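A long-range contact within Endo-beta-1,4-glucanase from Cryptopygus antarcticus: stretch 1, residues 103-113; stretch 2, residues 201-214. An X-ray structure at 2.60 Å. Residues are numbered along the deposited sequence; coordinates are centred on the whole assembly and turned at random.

Stretch 1 103-113: CCACYEMTFTN
Stretch 2, residues 201-214: SMKFTQVRCPTILT

Distant segments of a chain are often joined by a backbone ladder closed at one end with a covalent clasp, and this endoglucanase gives a compact example. Strand 106-111 runs antiparallel to the strand around 201-207, their N-to-C directions at 148°, in extended conformation (phi mostly -100° to -145°, psi 120° to 160°). Together the stretches bury 935 Å².

The register pairs Glu108 with Thr205 and Thr110 with Lys203 as hydrogen-bonded pairs: Glu108 N to Thr205 O and Thr205 N to Glu108 O are both 2.9 Å, Thr110 N to Lys203 O is 2.8 Å and Lys203 N to Thr110 O 3.0 Å. Between these pairs Met109 faces Phe204 (CA-CA 4.0 Å), and on the other side of the Glu108/Thr205 pair Tyr107 faces Gln206 (CA-CA 4.2 Å). Beyond the strand, Thr112 N reaches Ser201 O at 2.6 Å, and Asn113 (chi1 p) swings its amide inward so that OD1 accepts from Ser201 N, also at 2.6 Å.

On the face carrying Tyr107, Met109, Phe204 and Gln206 the side chains fit into one another. The Tyr107 side chain (m, chi2 79°) lays CD2 3.8 Å from Gln206 CA and 3.6 Å from CD2 of Phe204 (p, chi2 -80°), meeting that ring at its edge; the planes incline at 64°. Met109 (p) sets CB against Phe204 CB at 3.9 Å and against Met202 CG at 3.8 Å, while its flexible end leads away. Met202 (p, p) rests CB 4.0 Å from Phe111 CD1.

The other face, with Glu108, Thr110, Lys203 and Thr205, is more open and suits polar side chains. At its end Cys106 (m) forms the clasp: its SG bonds Cys209 SG (m) at 2.0 Å, chi3 101°. The buried sulfur of Cys106 nestles against Pro210 CD at 3.9 Å and Leu213 CD1 at 4.2 Å, tying the strand to the helix that begins just after Pro210, which sits at the N-cap position.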

# COMPACT_ATOMS: atom_id res chain seq x y z
N CYS A 103 4.31 -11.70 -2.77
CA CYS A 103 5.22 -10.61 -2.44
C CYS A 103 5.86 -10.03 -3.70
O CYS A 103 6.49 -10.75 -4.48
CB CYS A 103 6.28 -11.08 -1.45
SG CYS A 103 5.79 -10.75 0.30
N CYS A 104 5.63 -8.73 -3.89
CA CYS A 104 6.11 -7.95 -5.03
C CYS A 104 5.48 -8.37 -6.34
O CYS A 104 5.98 -8.02 -7.41
CB CYS A 104 7.64 -7.99 -5.12
SG CYS A 104 8.34 -7.52 -3.54
N ALA A 105 4.37 -9.09 -6.30
CA ALA A 105 3.60 -9.32 -7.50
C ALA A 105 2.73 -8.10 -7.77
O ALA A 105 2.31 -7.39 -6.85
CB ALA A 105 2.74 -10.56 -7.37
N CYS A 106 2.48 -7.85 -9.04
CA CYS A 106 1.62 -6.75 -9.44
C CYS A 106 0.30 -7.24 -9.99
O CYS A 106 0.22 -8.26 -10.69
CB CYS A 106 2.28 -5.85 -10.48
SG CYS A 106 3.59 -4.91 -9.76
N TYR A 107 -0.73 -6.48 -9.69
CA TYR A 107 -2.05 -6.78 -10.16
C TYR A 107 -2.61 -5.50 -10.74
O TYR A 107 -2.37 -4.41 -10.20
CB TYR A 107 -2.91 -7.35 -9.01
CG TYR A 107 -2.26 -8.57 -8.36
CD1 TYR A 107 -1.23 -8.43 -7.45
CD2 TYR A 107 -2.67 -9.86 -8.68
CE1 TYR A 107 -0.63 -9.51 -6.88
CE2 TYR A 107 -2.07 -10.96 -8.11
CZ TYR A 107 -1.06 -10.78 -7.21
OH TYR A 107 -0.45 -11.85 -6.60
N GLU A 108 -3.26 -5.60 -11.90
CA GLU A 108 -4.06 -4.50 -12.41
C GLU A 108 -5.53 -4.83 -12.23
O GLU A 108 -5.98 -5.94 -12.56
CB GLU A 108 -3.74 -4.16 -13.86
CG GLU A 108 -4.80 -4.57 -14.81
CD GLU A 108 -4.57 -4.05 -16.21
OE1 GLU A 108 -5.61 -3.74 -16.84
OE2 GLU A 108 -3.40 -3.89 -16.67
N MET A 109 -6.26 -3.90 -11.65
CA MET A 109 -7.65 -4.09 -11.27
C MET A 109 -8.52 -3.05 -11.93
O MET A 109 -8.12 -1.88 -12.10
CB MET A 109 -7.81 -4.08 -9.71
CG MET A 109 -7.07 -2.98 -8.89
SD MET A 109 -6.99 -3.34 -7.07
CE MET A 109 -7.32 -1.79 -6.31
N THR A 110 -9.71 -3.48 -12.35
CA THR A 110 -10.76 -2.61 -12.82
C THR A 110 -11.78 -2.50 -11.70
O THR A 110 -12.33 -3.51 -11.26
CB THR A 110 -11.43 -3.13 -14.09
OG1 THR A 110 -10.44 -3.34 -15.09
CG2 THR A 110 -12.43 -2.10 -14.61
N PHE A 111 -11.99 -1.28 -11.22
CA PHE A 111 -12.97 -1.09 -10.18
C PHE A 111 -14.36 -1.35 -10.72
O PHE A 111 -14.68 -1.02 -11.86
CB PHE A 111 -12.83 0.29 -9.57
CG PHE A 111 -11.56 0.45 -8.84
CD1 PHE A 111 -11.36 -0.24 -7.66
CD2 PHE A 111 -10.54 1.21 -9.36
CE1 PHE A 111 -10.20 -0.13 -6.99
CE2 PHE A 111 -9.37 1.32 -8.70
CZ PHE A 111 -9.20 0.65 -7.50
N THR A 112 -15.18 -1.98 -9.88
CA THR A 112 -16.44 -2.53 -10.30
C THR A 112 -17.68 -1.84 -9.72
O THR A 112 -18.77 -2.03 -10.24
CB THR A 112 -16.43 -4.05 -9.96
OG1 THR A 112 -15.73 -4.75 -10.97
CG2 THR A 112 -17.77 -4.65 -9.82
N ASN A 113 -17.54 -0.97 -8.73
CA ASN A 113 -18.78 -0.51 -8.11
C ASN A 113 -18.81 0.87 -7.45
O ASN A 113 -19.83 1.16 -6.81
CB ASN A 113 -19.28 -1.50 -7.06
CG ASN A 113 -18.51 -1.42 -5.78
OD1 ASN A 113 -17.32 -1.14 -5.76
ND2 ASN A 113 -19.20 -1.58 -4.68
N SER A 201 -15.17 -2.40 -4.93
CA SER A 201 -14.93 -3.75 -5.41
C SER A 201 -14.27 -3.72 -6.79
O SER A 201 -14.32 -2.70 -7.50
CB SER A 201 -16.25 -4.50 -5.47
OG SER A 201 -16.81 -4.50 -4.18
N MET A 202 -13.69 -4.84 -7.19
CA MET A 202 -13.00 -4.81 -8.48
C MET A 202 -12.91 -6.23 -9.02
O MET A 202 -13.19 -7.21 -8.32
CB MET A 202 -11.63 -4.15 -8.35
CG MET A 202 -10.65 -4.72 -7.30
SD MET A 202 -10.18 -6.38 -7.74
CE MET A 202 -9.17 -6.84 -6.42
N LYS A 203 -12.49 -6.32 -10.28
CA LYS A 203 -11.91 -7.52 -10.85
C LYS A 203 -10.44 -7.23 -11.13
O LYS A 203 -10.07 -6.09 -11.37
CB LYS A 203 -12.66 -7.94 -12.12
CG LYS A 203 -12.90 -6.80 -13.08
CD LYS A 203 -13.60 -7.20 -14.39
CE LYS A 203 -14.12 -5.94 -15.13
NZ LYS A 203 -13.37 -5.60 -16.41
N PHE A 204 -9.59 -8.25 -11.07
CA PHE A 204 -8.15 -8.04 -11.14
C PHE A 204 -7.49 -9.15 -11.93
O PHE A 204 -7.96 -10.28 -11.96
CB PHE A 204 -7.49 -7.96 -9.75
CG PHE A 204 -7.46 -9.27 -8.99
CD1 PHE A 204 -8.58 -9.72 -8.31
CD2 PHE A 204 -6.29 -10.02 -8.91
CE1 PHE A 204 -8.55 -10.93 -7.60
CE2 PHE A 204 -6.25 -11.23 -8.19
CZ PHE A 204 -7.38 -11.68 -7.53
N THR A 205 -6.32 -8.83 -12.46
CA THR A 205 -5.50 -9.79 -13.15
C THR A 205 -4.04 -9.51 -12.84
O THR A 205 -3.63 -8.34 -12.77
CB THR A 205 -5.74 -9.74 -14.65
OG1 THR A 205 -7.16 -9.78 -14.88
CG2 THR A 205 -5.05 -10.93 -15.37
N GLN A 206 -3.29 -10.57 -12.63
CA GLN A 206 -1.87 -10.41 -12.36
C GLN A 206 -1.19 -9.95 -13.64
O GLN A 206 -1.59 -10.34 -14.75
CB GLN A 206 -1.28 -11.71 -11.83
CG GLN A 206 0.22 -11.75 -11.79
CD GLN A 206 0.77 -12.84 -10.87
OE1 GLN A 206 1.62 -12.58 -10.03
NE2 GLN A 206 0.26 -14.05 -11.01
N VAL A 207 -0.24 -9.03 -13.50
CA VAL A 207 0.52 -8.50 -14.62
C VAL A 207 1.99 -8.47 -14.19
O VAL A 207 2.31 -8.48 -13.01
CB VAL A 207 0.05 -7.09 -15.09
CG1 VAL A 207 -1.44 -7.10 -15.42
CG2 VAL A 207 0.35 -6.05 -14.02
N ARG A 208 2.87 -8.45 -15.17
CA ARG A 208 4.28 -8.25 -14.88
C ARG A 208 4.50 -6.81 -14.40
O ARG A 208 3.94 -5.87 -14.97
CB ARG A 208 5.13 -8.54 -16.12
CG ARG A 208 6.60 -8.60 -15.83
CD ARG A 208 7.37 -9.32 -16.91
NE ARG A 208 8.65 -9.78 -16.39
CZ ARG A 208 8.91 -11.03 -15.97
NH1 ARG A 208 8.01 -12.00 -16.03
NH2 ARG A 208 10.11 -11.30 -15.49
N CYS A 209 5.25 -6.66 -13.32
CA CYS A 209 5.28 -5.39 -12.62
C CYS A 209 5.87 -4.29 -13.51
O CYS A 209 6.97 -4.46 -14.06
CB CYS A 209 6.08 -5.53 -11.33
SG CYS A 209 5.15 -6.17 -9.86
N PRO A 210 5.19 -3.17 -13.69
CA PRO A 210 5.77 -2.08 -14.50
C PRO A 210 6.95 -1.44 -13.78
O PRO A 210 7.03 -1.43 -12.56
CB PRO A 210 4.61 -1.10 -14.65
CG PRO A 210 3.76 -1.34 -13.42
CD PRO A 210 3.91 -2.79 -13.06
N THR A 211 7.87 -0.89 -14.58
CA THR A 211 9.02 -0.22 -13.98
C THR A 211 8.63 1.04 -13.23
O THR A 211 9.40 1.49 -12.38
CB THR A 211 10.06 0.18 -15.03
OG1 THR A 211 9.48 1.12 -15.94
CG2 THR A 211 10.56 -1.04 -15.79
N ILE A 212 7.47 1.63 -13.52
CA ILE A 212 7.14 2.82 -12.75
C ILE A 212 6.81 2.49 -11.31
O ILE A 212 6.89 3.36 -10.44
CB ILE A 212 6.03 3.66 -13.43
CG1 ILE A 212 6.08 5.07 -12.86
CG2 ILE A 212 4.67 2.99 -13.37
CD1 ILE A 212 5.24 6.07 -13.54
N LEU A 213 6.47 1.24 -11.01
CA LEU A 213 6.32 0.79 -9.63
C LEU A 213 7.63 0.19 -9.10
O LEU A 213 8.11 0.57 -8.03
CB LEU A 213 5.18 -0.24 -9.55
CG LEU A 213 3.75 0.34 -9.59
CD1 LEU A 213 2.70 -0.76 -9.71
CD2 LEU A 213 3.47 1.22 -8.37
N THR A 214 8.24 -0.73 -9.86
CA THR A 214 9.43 -1.43 -9.37
C THR A 214 10.65 -0.53 -9.26
O THR A 214 11.58 -0.86 -8.51
CB THR A 214 9.79 -2.62 -10.26
OG1 THR A 214 10.38 -2.16 -11.47
CG2 THR A 214 8.57 -3.43 -10.57
O HOH W 1 3.08 -10.22 -10.66